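Local coordinates for protein putative isochorismatase (Burkholderia xenovorans, PDB 3OQP) that is probably a hydrolase of the isochorismatase family, whose natural substrate remains unassigned, at residues R7-I12 with D180-A185; A35-A40 with T113-M118; S125-A130 with V137-D142; R45-P50 with A184-G189. All blocks are in the same frame, centred on the assembly; numbering follows the deposited sequence. Where two conformers were deposited one is given.

All four contacts belong to one alpha/beta/alpha fold built on a parallel sheet with strand order 3-2-1-4-5-6. Contacts 1, 2 and 3 reach neighbouring central strands, 7-12, 111-115 and 136-140. Helices 30-47 and 179-188 cover one face, through contacts 1, 2 and 4, while helix 124-132 covers the other in contact 3. The centre of contact 1 lies about 8 Å from that of contact 2 and about 8 Å from that of contact 4. Along the chain, contacts 2 and 3 close in turn between the halves of contact 1; contact 4 shares Ala184 and Ala185 with contact 1 and alternates with contact 2. Helix 179-188 is thereby bound back to the first strand and first helix.

Contact 1 of 4, residues R7-I12 with D180-A185; sequences RALIVI and DEWIAA
Arg7, on central strand 7-12 of the parallel sheet of this isochorismatase-like fold, reaches out to helix 179-188 along the indole of Trp182. From CB, which points toward the helix, CG is set anti to the carbonyl carbon (chi1 -66°), and the chain then runs extended to NE, away from the strand. Arg7 CD passes 3.6 Å from Trp182 NE1, and Arg7 NE follows at 3.5 Å from the same Trp182 NE1. Coming from the helix, Trp182 slides past in the opposite sense, its ring plane 82° from that of the guanidinium. At the tip, Arg7 NH1 comes to 3.4 Å from Ala185 O. The firmer polar partners of NH2 are Glu138, in a salt bridge, and the carbonyl oxygen of Thr190. Trp182 NE1 makes weak hydrogen bonds to Glu138 and Thr113, so Glu138 serves both side chains. Leu9 packs on the indole from the strand: its CD1 lies over one ring face, 4.3 Å from Trp182 CH2. The two short segments approach to 12.1 Å between axes, with N-to-C directions 150° apart, a gap filled by these long side chains. The guanidinium ends against a methyl group, with Arg7 NH2 3.6 Å from Ala185 CB.

Contact 2 of 4, residues A35-A40 with T113-M118; sequences ANIARA and TVTGYM
Ile37 projects from helix 30-47 so that its CD1 methyl meets the hydroxyl end of the Tyr117 ring, 3.6 Å from Tyr117 OH and 3.9 Å from Tyr117 CZ. The side chains cross obliquely. CG1 of Ile37 lies anti to the carbonyl carbon (chi1 -72°), which sends the longer branch to the tyrosine. Ile37 CD1 also lies 4.2 Å from Gly116 CA, and further back Ile37 CG1 is 4.3 Å from Thr115 CB. Ile37 thus packs along Thr115 to Tyr117, where the chain turns a corner at Gly116. The polar ends are served elsewhere: Tyr117 OH is hydrogen-bonded to Ser33, and Thr115 OG1 to the carbonyl oxygen of Ile10 on the adjoining strand.

On the same helix, Arg39 reaches back one turn to grip Asn36 side-on, both nitrogens converging on OD1. Arg39 NH2 is 2.8 Å from Asn36 OD1 with an N-H...O angle of 165°, the donor above the carbonyl plane; Arg39 NE, more bent, lies in that plane. A salt bridge from Arg39 to Asp180 joins helix 179-188.

A cis peptide precedes Met118, present as selenomethionine, whose N is hydrogen-bonded to the sulfinate of modified Cys122, consistent with the family's active-site loop. Apolar contact with Ile37, combined with a tethered hydroxyl, probably helps fix the orientation of Tyr117 within this loop.

Contact 3 of 4, residues S125-A130 with V137-D142; sequences STINHA and VEFLHD
Helix 124-132 returns directly into strand 136-140, and Ile127 and Ala130 of the helix pack on Val137 and Phe139 of the strand. The axes run nearly antiparallel, 162° apart in direction and 9.6 Å at closest approach, as expected for a helix laid back over its own sheet. Val137 divides its two methyls between two helix residues. A chi1 of 176° turns Val137 CG1 to Ile127, 3.7 Å from Ile127 CG1, and Val137 CG2 to Ala130, 3.7 Å from Ala130 CB. Ile127 slants past Val137 and continues to the aromatic ring, where Ile127 CD1 is 3.9 Å from Phe139 CD1; these two side chains cross at about a right angle. All four residues are buried, and every contact between them is carbon to carbon. Leu169 of helix 158-173 touches both Ile127 and Phe139, extending the apolar layer. Elsewhere on the helix, Asn128 packs on Asn128 of the second subunit, so the helix joins the sheet to the dimer interface. Together with strand 111-115, whose Val114 also touches Ile127, the pair forms a beta-alpha-beta crossover, the repeating connection of parallel alpha/beta folds such as the isochorismatase family.

Contact 4 of 4, residues R45-P50 with A184-G189; sequences RAAGVP and AAVQGG
No ring, amide or guanidinium takes part between the two segments: where Ala47 and Val49 meet Val186, methyl groups do all the touching. Val186 CG1 is shared by both partners. It sits 3.4 Å from Ala47 CB, tighter than usual for two carbons, and 4.0 Å from Val49 CG2. The valines reach toward each other tip to tip. Val186 places CG1 anti to its backbone N (chi1 170°), sending that branch across to the end of helix 30-47. The CA atoms of Ala47 and Val186 remain 7.4 Å apart, and the gap is bridged by methyl groups. The total buried surface is small, 91 Å², with Ala47 exposed and Val49 buried beneath.

Each helix stops close by. Gly48 has positive phi (76°) in a Schellman motif, turning the chain so that Val49 comes back under the helix end and the Pro50 backbone is hydrogen-bonded to that of Leu9. Gly189 (phi 71°) is the C-prime residue of a second Schellman motif, in which Thr190 N turns back to Ala185 O. Val186 also rests on Arg7 of strand 7-12. Two helices, each ended by a glycine Schellman motif, thus meet at their C-terminal ends on one sheet face, in keeping with the layered alpha/beta/alpha build of isochorismatase-like domains.

Contact 1 of 4, residues R7-I12 with D180-A185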
loop_
_atom_site.group_PDB
_atom_site.type_symbol
_atom_site.label_atom_id
_atom_site.label_comp_id
_atom_site.label_asym_id
_atom_site.label_seq_id
_atom_site.Cartn_x
_atom_site.Cartn_y
_atom_site.Cartn_z
ATOM N N ARG A 7 -4.722 -21.452 -6.245
ATOM C CA ARG A 7 -4.259 -20.639 -5.148
ATOM C C ARG A 7 -2.884 -21.130 -4.674
ATOM O O ARG A 7 -2.609 -22.331 -4.670
ATOM C CB ARG A 7 -5.245 -20.638 -3.948
ATOM C CG ARG A 7 -6.557 -20.005 -4.227
ATOM C CD ARG A 7 -7.673 -20.437 -3.281
ATOM N NE ARG A 7 -8.786 -19.526 -3.266
ATOM C CZ ARG A 7 -10.077 -19.788 -3.540
ATOM N NH1 ARG A 7 -10.494 -21.009 -3.851
ATOM N NH2 ARG A 7 -10.985 -18.845 -3.365
ATOM N N ALA A 8 -2.082 -20.185 -4.211
ATOM C CA ALA A 8 -0.922 -20.462 -3.372
ATOM C C ALA A 8 -1.197 -19.674 -2.071
ATOM O O ALA A 8 -1.551 -18.517 -2.127
ATOM C CB ALA A 8 0.454 -20.060 -4.013
ATOM N N LEU A 9 -0.916 -20.288 -0.943
ATOM C CA LEU A 9 -0.958 -19.597 0.333
ATOM C C LEU A 9 0.464 -19.102 0.678
ATOM O O LEU A 9 1.393 -19.903 0.796
ATOM C CB LEU A 9 -1.427 -20.576 1.421
ATOM C CG LEU A 9 -1.503 -19.987 2.820
ATOM C CD1 LEU A 9 -2.636 -18.969 2.900
ATOM C CD2 LEU A 9 -1.648 -21.128 3.873
ATOM N N ILE A 10 0.611 -17.784 0.857
ATOM C CA ILE A 10 1.927 -17.243 1.276
ATOM C C ILE A 10 1.807 -16.767 2.715
ATOM O O ILE A 10 0.779 -16.144 3.080
ATOM C CB ILE A 10 2.347 -16.121 0.318
ATOM C CG1 ILE A 10 3.814 -15.748 0.554
ATOM C CG2 ILE A 10 1.441 -14.900 0.365
ATOM C CD1 ILE A 10 4.419 -14.914 -0.574
ATOM N N VAL A 11 2.729 -17.195 3.540
ATOM C CA VAL A 11 2.748 -16.967 4.964
ATOM C C VAL A 11 3.881 -16.029 5.240
ATOM O O VAL A 11 5.075 -16.446 5.211
ATOM C CB VAL A 11 2.944 -18.318 5.699
ATOM C CG1 VAL A 11 2.875 -18.110 7.182
ATOM C CG2 VAL A 11 1.806 -19.283 5.261
ATOM N N ILE A 12 3.638 -14.734 5.408
ATOM C CA ILE A 12 4.653 -13.687 5.372
ATOM C C ILE A 12 5.144 -13.357 6.762
ATOM O O ILE A 12 4.392 -12.899 7.648
ATOM C CB ILE A 12 4.106 -12.403 4.693
ATOM C CG1 ILE A 12 3.695 -12.728 3.243
ATOM C CG2 ILE A 12 5.185 -11.338 4.705
ATOM C CD1 ILE A 12 3.134 -11.560 2.454
ATOM N N ASP A 180 -12.088 -18.952 7.789
ATOM C CA ASP A 180 -13.162 -19.926 7.615
ATOM C C ASP A 180 -13.733 -19.854 6.174
ATOM O O ASP A 180 -13.943 -20.897 5.516
ATOM C CB ASP A 180 -14.351 -19.677 8.557
ATOM C CG ASP A 180 -13.990 -19.554 10.023
ATOM O OD1 ASP A 180 -13.181 -20.378 10.517
ATOM O OD2 ASP A 180 -14.617 -18.647 10.680
ATOM N N GLU A 181 -13.937 -18.619 5.721
ATOM C CA GLU A 181 -14.443 -18.307 4.392
ATOM C C GLU A 181 -13.528 -18.822 3.274
ATOM O O GLU A 181 -13.985 -19.391 2.297
ATOM C CB GLU A 181 -14.663 -16.792 4.277
ATOM C CG GLU A 181 -15.847 -16.325 5.078
ATOM C CD GLU A 181 -16.098 -14.820 5.151
ATOM O OE1 GLU A 181 -15.224 -13.920 5.031
ATOM O OE2 GLU A 181 -17.297 -14.542 5.392
ATOM N N TRP A 182 -12.233 -18.664 3.469
ATOM C CA TRP A 182 -11.205 -19.132 2.521
ATOM C C TRP A 182 -11.189 -20.642 2.442
ATOM O O TRP A 182 -11.197 -21.218 1.334
ATOM C CB TRP A 182 -9.825 -18.603 2.896
ATOM C CG TRP A 182 -8.820 -18.985 1.906
ATOM C CD1 TRP A 182 -8.682 -18.438 0.679
ATOM C CD2 TRP A 182 -7.805 -19.992 2.058
ATOM N NE1 TRP A 182 -7.608 -19.046 0.042
ATOM C CE2 TRP A 182 -7.059 -20.001 0.869
ATOM C CE3 TRP A 182 -7.451 -20.891 3.083
ATOM C CZ2 TRP A 182 -5.955 -20.843 0.697
ATOM C CZ3 TRP A 182 -6.368 -21.724 2.894
ATOM C CH2 TRP A 182 -5.671 -21.726 1.702
ATOM N N ILE A 183 -11.151 -21.296 3.592
ATOM C CA ILE A 183 -11.148 -22.755 3.631
ATOM C C ILE A 183 -12.346 -23.335 2.870
ATOM O O ILE A 183 -12.200 -24.289 2.083
ATOM C CB ILE A 183 -11.039 -23.279 5.036
ATOM C CG1 ILE A 183 -9.684 -22.943 5.627
ATOM C CG2 ILE A 183 -11.273 -24.779 5.065
ATOM C CD1 ILE A 183 -9.587 -23.202 7.136
ATOM N N ALA A 184 -13.525 -22.767 3.109
ATOM C CA ALA A 184 -14.724 -23.178 2.384
ATOM C C ALA A 184 -14.659 -22.962 0.878
ATOM O O ALA A 184 -15.123 -23.816 0.090
ATOM C CB ALA A 184 -15.964 -22.536 3.000
ATOM N N ALA A 185 -14.117 -21.814 0.480
ATOM C CA ALA A 185 -13.955 -21.505 -0.931
ATOM C C ALA A 185 -12.940 -22.451 -1.624
ATOM O O ALA A 185 -13.140 -22.875 -2.759
ATOM C CB ALA A 185 -13.572 -20.075 -1.141
#

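Contact 2 of 4, residues A35-A40 with T113-M118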
loop_
_atom_site.group_PDB
_atom_site.type_symbol
_atom_site.label_atom_id
_atom_site.label_comp_id
_atom_site.label_asym_id
_atom_site.label_seq_id
_atom_site.Cartn_x
_atom_site.Cartn_y
_atom_site.Cartn_z
ATOM N N ALA A 35 -3.230 -18.696 15.368
ATOM C CA ALA A 35 -4.055 -19.888 15.249
ATOM C C ALA A 35 -4.685 -20.008 13.857
ATOM O O ALA A 35 -4.783 -21.102 13.311
ATOM C CB ALA A 35 -5.118 -19.916 16.345
ATOM N N ASN A 36 -5.082 -18.877 13.282
ATOM C CA ASN A 36 -5.698 -18.919 11.970
ATOM C C ASN A 36 -4.731 -19.175 10.852
ATOM O O ASN A 36 -5.025 -19.841 9.886
ATOM C CB ASN A 36 -6.477 -17.628 11.732
ATOM C CG ASN A 36 -7.777 -17.600 12.484
ATOM O OD1 ASN A 36 -8.360 -18.670 12.767
ATOM N ND2 ASN A 36 -8.189 -16.437 12.891
ATOM N N ILE A 37 -3.515 -18.670 11.021
ATOM C CA ILE A 37 -2.369 -18.969 10.104
ATOM C C ILE A 37 -2.200 -20.483 10.085
ATOM O O ILE A 37 -2.061 -21.095 9.008
ATOM C CB ILE A 37 -1.040 -18.237 10.500
ATOM C CG1 ILE A 37 -1.152 -16.732 10.178
ATOM C CG2 ILE A 37 0.182 -18.775 9.760
ATOM C CD1 ILE A 37 -0.233 -15.820 10.950
ATOM N N ALA A 38 -2.137 -21.095 11.266
ATOM C CA ALA A 38 -1.919 -22.545 11.356
ATOM C C ALA A 38 -3.071 -23.297 10.667
ATOM O O ALA A 38 -2.856 -24.277 10.001
ATOM C CB ALA A 38 -1.794 -22.985 12.821
ATOM N N ARG A 39 -4.317 -22.877 10.903
ATOM C CA ARG A 39 -5.480 -23.526 10.252
ATOM C C ARG A 39 -5.374 -23.382 8.750
ATOM O O ARG A 39 -5.595 -24.340 8.035
ATOM C CB ARG A 39 -6.806 -22.957 10.726
ATOM C CG ARG A 39 -7.195 -23.277 12.140
ATOM C CD ARG A 39 -8.696 -23.079 12.390
ATOM N NE ARG A 39 -9.079 -21.758 12.167
ATOM C CZ ARG A 39 -10.117 -21.359 11.425
ATOM N NH1 ARG A 39 -10.892 -22.168 10.738
ATOM N NH2 ARG A 39 -10.336 -20.090 11.394
ATOM N N ALA A 40 -5.014 -22.192 8.286
ATOM C CA ALA A 40 -4.896 -21.982 6.847
ATOM C C ALA A 40 -3.806 -22.875 6.220
ATOM O O ALA A 40 -4.050 -23.491 5.189
ATOM C CB ALA A 40 -4.582 -20.505 6.534
ATOM N N THR A 113 -3.000 -16.071 -1.956
ATOM C CA THR A 113 -3.730 -15.873 -0.693
ATOM C C THR A 113 -2.695 -15.471 0.382
ATOM O O THR A 113 -1.752 -16.209 0.711
ATOM C CB THR A 113 -4.414 -17.154 -0.245
ATOM O OG1 THR A 113 -5.245 -17.650 -1.315
ATOM C CG2 THR A 113 -5.332 -16.914 0.999
ATOM N N VAL A 114 -2.863 -14.268 0.946
ATOM C CA VAL A 114 -1.883 -13.648 1.833
ATOM C C VAL A 114 -2.314 -13.785 3.294
ATOM O O VAL A 114 -3.450 -13.442 3.702
ATOM C CB VAL A 114 -1.725 -12.175 1.480
ATOM C CG1 VAL A 114 -0.821 -11.430 2.481
ATOM C CG2 VAL A 114 -1.155 -12.072 0.069
ATOM N N THR A 115 -1.364 -14.260 4.097
ATOM C CA THR A 115 -1.428 -14.305 5.541
ATOM C C THR A 115 -0.054 -13.820 6.078
ATOM O O THR A 115 0.956 -13.751 5.336
ATOM C CB THR A 115 -1.707 -15.741 6.064
ATOM O OG1 THR A 115 -0.596 -16.598 5.723
ATOM C CG2 THR A 115 -3.043 -16.254 5.542
ATOM N N GLY A 116 -0.037 -13.537 7.345
ATOM C CA GLY A 116 1.152 -13.113 8.028
ATOM C C GLY A 116 1.185 -11.600 8.223
ATOM O O GLY A 116 0.163 -10.925 8.162
ATOM N N TYR A 117 2.369 -11.115 8.549
ATOM C CA TYR A 117 2.562 -9.792 9.101
ATOM C C TYR A 117 3.610 -8.988 8.350
ATOM O O TYR A 117 4.564 -9.542 7.813
ATOM C CB TYR A 117 3.057 -9.918 10.561
ATOM C CG TYR A 117 2.232 -10.857 11.437
ATOM C CD1 TYR A 117 0.881 -10.666 11.652
ATOM C CD2 TYR A 117 2.812 -11.990 11.975
ATOM C CE1 TYR A 117 0.150 -11.583 12.441
ATOM C CE2 TYR A 117 2.115 -12.877 12.794
ATOM C CZ TYR A 117 0.762 -12.676 13.017
ATOM O OH TYR A 117 0.084 -13.626 13.779
HETATM N N MSE A 118 3.531 -7.649 8.379
HETATM C CA MSE A 118 2.410 -6.884 8.886
HETATM C C MSE A 118 1.467 -6.528 7.740
HETATM O O MSE A 118 1.867 -6.300 6.605
HETATM C CB MSE A 118 2.826 -5.581 9.496
HETATM C CG MSE A 118 3.713 -5.833 10.688
HETATM SE SE MSE A 118 4.467 -4.167 11.543
HETATM C CE MSE A 118 5.726 -3.828 10.277
#

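Contact 3 of 4, residues S125-A130 with V137-D142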
loop_
_atom_site.group_PDB
_atom_site.type_symbol
_atom_site.label_atom_id
_atom_site.label_comp_id
_atom_site.label_asym_id
_atom_site.label_seq_id
_atom_site.Cartn_x
_atom_site.Cartn_y
_atom_site.Cartn_z
ATOM N N SER A 125 2.720 -4.475 0.571
ATOM C CA SER A 125 3.721 -4.350 -0.486
ATOM C C SER A 125 3.680 -5.532 -1.432
ATOM O O SER A 125 3.725 -5.379 -2.668
ATOM C CB SER A 125 5.096 -4.180 0.148
ATOM O OG SER A 125 5.232 -2.933 0.806
ATOM N N THR A 126 3.605 -6.717 -0.858
ATOM C CA THR A 126 3.577 -7.937 -1.606
ATOM C C THR A 126 2.316 -7.976 -2.478
ATOM O O THR A 126 2.379 -8.328 -3.695
ATOM C CB THR A 126 3.653 -9.159 -0.688
ATOM O OG1 THR A 126 4.905 -9.121 0.023
ATOM C CG2 THR A 126 3.562 -10.472 -1.424
ATOM N N ILE A 127 1.163 -7.597 -1.909
ATOM C CA ILE A 127 -0.086 -7.537 -2.647
ATOM C C ILE A 127 -0.022 -6.525 -3.799
ATOM O O ILE A 127 -0.489 -6.817 -4.910
ATOM C CB ILE A 127 -1.223 -7.170 -1.687
ATOM C CG1 ILE A 127 -1.427 -8.368 -0.740
ATOM C CG2 ILE A 127 -2.500 -6.786 -2.441
ATOM C CD1 ILE A 127 -2.401 -8.048 0.434
ATOM N N ASN A 128 0.573 -5.353 -3.576
ATOM C CA ASN A 128 0.659 -4.324 -4.604
ATOM C C ASN A 128 1.408 -4.861 -5.815
ATOM O O ASN A 128 0.951 -4.704 -6.962
ATOM C CB ASN A 128 1.392 -3.069 -4.088
ATOM C CG ASN A 128 1.479 -1.962 -5.158
ATOM O OD1 ASN A 128 0.448 -1.577 -5.604
ATOM N ND2 ASN A 128 2.702 -1.487 -5.583
ATOM N N HIS A 129 2.522 -5.554 -5.580
ATOM C CA HIS A 129 3.281 -6.150 -6.663
ATOM C C HIS A 129 2.438 -7.214 -7.366
ATOM O O HIS A 129 2.385 -7.273 -8.600
ATOM C CB HIS A 129 4.601 -6.720 -6.150
ATOM C CG HIS A 129 5.685 -5.702 -6.043
ATOM N ND1 HIS A 129 6.639 -5.735 -5.046
ATOM C CD2 HIS A 129 6.039 -4.689 -6.869
ATOM C CE1 HIS A 129 7.489 -4.745 -5.236
ATOM N NE2 HIS A 129 7.166 -4.104 -6.340
ATOM N N ALA A 130 1.831 -8.098 -6.585
ATOM C CA ALA A 130 1.012 -9.166 -7.177
ATOM C C ALA A 130 -0.082 -8.660 -8.094
ATOM O O ALA A 130 -0.221 -9.143 -9.227
ATOM C CB ALA A 130 0.392 -10.078 -6.083
ATOM N N VAL A 137 -5.618 -11.601 -5.854
ATOM C CA VAL A 137 -5.074 -11.673 -4.519
ATOM C C VAL A 137 -6.224 -11.843 -3.535
ATOM O O VAL A 137 -7.329 -11.277 -3.727
ATOM C CB VAL A 137 -4.311 -10.397 -4.143
ATOM C CG1 VAL A 137 -3.818 -10.461 -2.656
ATOM C CG2 VAL A 137 -3.140 -10.197 -5.096
ATOM N N GLU A 138 -6.019 -12.651 -2.514
ATOM C CA GLU A 138 -6.915 -12.800 -1.380
ATOM C C GLU A 138 -6.130 -12.407 -0.126
ATOM O O GLU A 138 -4.899 -12.604 -0.030
ATOM C CB GLU A 138 -7.396 -14.250 -1.283
ATOM C CG GLU A 138 -8.186 -14.653 -2.528
ATOM C CD GLU A 138 -8.528 -16.111 -2.618
ATOM O OE1 GLU A 138 -7.754 -16.953 -2.125
ATOM O OE2 GLU A 138 -9.570 -16.417 -3.253
ATOM N N PHE A 139 -6.835 -11.830 0.855
ATOM C CA PHE A 139 -6.210 -11.365 2.124
ATOM C C PHE A 139 -7.066 -11.853 3.268
ATOM O O PHE A 139 -8.282 -11.542 3.303
ATOM C CB PHE A 139 -6.133 -9.834 2.117
ATOM C CG PHE A 139 -5.613 -9.214 3.381
ATOM C CD1 PHE A 139 -4.267 -9.166 3.650
ATOM C CD2 PHE A 139 -6.481 -8.646 4.292
ATOM C CE1 PHE A 139 -3.843 -8.566 4.800
ATOM C CE2 PHE A 139 -5.964 -8.044 5.462
ATOM C CZ PHE A 139 -4.673 -8.046 5.711
ATOM N N LEU A 140 -6.479 -12.662 4.152
ATOM C CA LEU A 140 -7.185 -13.236 5.266
ATOM C C LEU A 140 -7.090 -12.285 6.472
ATOM O O LEU A 140 -6.036 -12.207 7.138
ATOM C CB LEU A 140 -6.697 -14.653 5.576
ATOM C CG LEU A 140 -6.772 -15.584 4.365
ATOM C CD1 LEU A 140 -6.471 -17.041 4.757
ATOM C CD2 LEU A 140 -8.073 -15.450 3.544
ATOM N N HIS A 141 -8.190 -11.553 6.742
ATOM C CA HIS A 141 -8.136 -10.420 7.668
ATOM C C HIS A 141 -7.883 -10.890 9.119
ATOM O O HIS A 141 -7.551 -10.080 9.979
ATOM C CB HIS A 141 -9.362 -9.543 7.572
ATOM C CG HIS A 141 -10.606 -10.245 7.945
ATOM N ND1 HIS A 141 -10.865 -10.611 9.236
ATOM C CD2 HIS A 141 -11.632 -10.663 7.189
ATOM C CE1 HIS A 141 -12.082 -11.144 9.261
ATOM N NE2 HIS A 141 -12.538 -11.240 8.029
ATOM N N ASP A 142 -8.108 -12.160 9.398
ATOM C CA ASP A 142 -7.980 -12.714 10.749
ATOM C C ASP A 142 -6.717 -13.566 10.905
ATOM O O ASP A 142 -6.505 -14.180 11.960
ATOM C CB ASP A 142 -9.270 -13.437 11.114
ATOM C CG ASP A 142 -9.554 -14.627 10.224
ATOM O OD1 ASP A 142 -8.763 -14.946 9.356
ATOM O OD2 ASP A 142 -10.667 -15.189 10.412
#

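Contact 4 of 4, residues R45-P50 with A184-G189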
loop_
_atom_site.group_PDB
_atom_site.type_symbol
_atom_site.label_atom_id
_atom_site.label_comp_id
_atom_site.label_asym_id
_atom_site.label_seq_id
_atom_site.Cartn_x
_atom_site.Cartn_y
_atom_site.Cartn_z
ATOM N N ARG A 45 -2.492 -27.631 3.057
ATOM C CA ARG A 45 -1.753 -28.895 2.837
ATOM C C ARG A 45 -2.752 -30.004 2.474
ATOM O O ARG A 45 -2.526 -30.769 1.555
ATOM C CB ARG A 45 -0.904 -29.196 4.042
ATOM C CG ARG A 45 0.015 -30.443 3.837
ATOM C CD ARG A 45 0.922 -30.753 5.037
ATOM N NE ARG A 45 1.798 -31.902 4.728
ATOM C CZ ARG A 45 2.514 -32.594 5.627
ATOM N NH1 ARG A 45 2.479 -32.284 6.933
ATOM N NH2 ARG A 45 3.282 -33.617 5.216
ATOM N N ALA A 46 -3.913 -30.022 3.148
ATOM C CA ALA A 46 -4.915 -31.067 2.916
ATOM C C ALA A 46 -5.543 -30.945 1.517
ATOM O O ALA A 46 -5.851 -31.960 0.884
ATOM C CB ALA A 46 -5.990 -31.034 3.989
ATOM N N ALA A 47 -5.632 -29.717 1.008
ATOM C CA ALA A 47 -6.261 -29.407 -0.251
ATOM C C ALA A 47 -5.287 -29.308 -1.422
ATOM O O ALA A 47 -5.692 -29.043 -2.546
ATOM C CB ALA A 47 -7.044 -28.083 -0.117
ATOM N N GLY A 48 -3.991 -29.452 -1.175
ATOM C CA GLY A 48 -3.037 -29.367 -2.256
ATOM C C GLY A 48 -2.778 -27.951 -2.735
ATOM O O GLY A 48 -2.350 -27.737 -3.847
ATOM N N VAL A 49 -3.057 -26.963 -1.893
ATOM C CA VAL A 49 -2.680 -25.567 -2.148
ATOM C C VAL A 49 -1.224 -25.393 -1.732
ATOM O O VAL A 49 -0.940 -25.608 -0.569
ATOM C CB VAL A 49 -3.580 -24.623 -1.307
ATOM C CG1 VAL A 49 -3.073 -23.171 -1.386
ATOM C CG2 VAL A 49 -5.053 -24.702 -1.746
ATOM N N PRO A 50 -0.325 -24.992 -2.655
ATOM C CA PRO A 50 1.062 -24.813 -2.259
ATOM C C PRO A 50 1.177 -23.748 -1.176
ATOM O O PRO A 50 0.500 -22.716 -1.230
ATOM C CB PRO A 50 1.746 -24.376 -3.569
ATOM C CG PRO A 50 0.899 -24.848 -4.650
ATOM C CD PRO A 50 -0.484 -24.855 -4.107
ATOM N N ALA A 184 -13.525 -22.767 3.109
ATOM C CA ALA A 184 -14.724 -23.178 2.384
ATOM C C ALA A 184 -14.659 -22.962 0.878
ATOM O O ALA A 184 -15.123 -23.816 0.090
ATOM C CB ALA A 184 -15.964 -22.536 3.000
ATOM N N ALA A 185 -14.117 -21.814 0.480
ATOM C CA ALA A 185 -13.955 -21.505 -0.931
ATOM C C ALA A 185 -12.940 -22.451 -1.624
ATOM O O ALA A 185 -13.140 -22.875 -2.759
ATOM C CB ALA A 185 -13.572 -20.075 -1.141
ATOM N N VAL A 186 -11.902 -22.843 -0.909
ATOM C CA VAL A 186 -10.968 -23.881 -1.405
ATOM C C VAL A 186 -11.707 -25.212 -1.600
ATOM O O VAL A 186 -11.579 -25.857 -2.625
ATOM C CB VAL A 186 -9.723 -24.050 -0.456
ATOM C CG1 VAL A 186 -8.896 -25.283 -0.827
ATOM C CG2 VAL A 186 -8.810 -22.787 -0.503
ATOM N N GLN A 187 -12.456 -25.636 -0.587
ATOM C CA GLN A 187 -13.252 -26.856 -0.687
ATOM C C GLN A 187 -14.206 -26.849 -1.873
ATOM O O GLN A 187 -14.372 -27.851 -2.570
ATOM C CB GLN A 187 -14.014 -27.072 0.638
ATOM C CG GLN A 187 -15.097 -28.146 0.627
ATOM C CD GLN A 187 -15.803 -28.306 1.971
ATOM O OE1 GLN A 187 -16.573 -27.407 2.458
ATOM N NE2 GLN A 187 -15.544 -29.459 2.604
ATOM N N GLY A 188 -14.842 -25.718 -2.125
ATOM C CA GLY A 188 -15.856 -25.614 -3.156
ATOM C C GLY A 188 -15.303 -25.276 -4.534
ATOM O O GLY A 188 -15.984 -25.376 -5.519
ATOM N N GLY A 189 -14.061 -24.821 -4.592
ATOM C CA GLY A 189 -13.449 -24.396 -5.831
ATOM C C GLY A 189 -13.983 -23.111 -6.387
ATOM O O GLY A 189 -14.056 -22.949 -7.600
#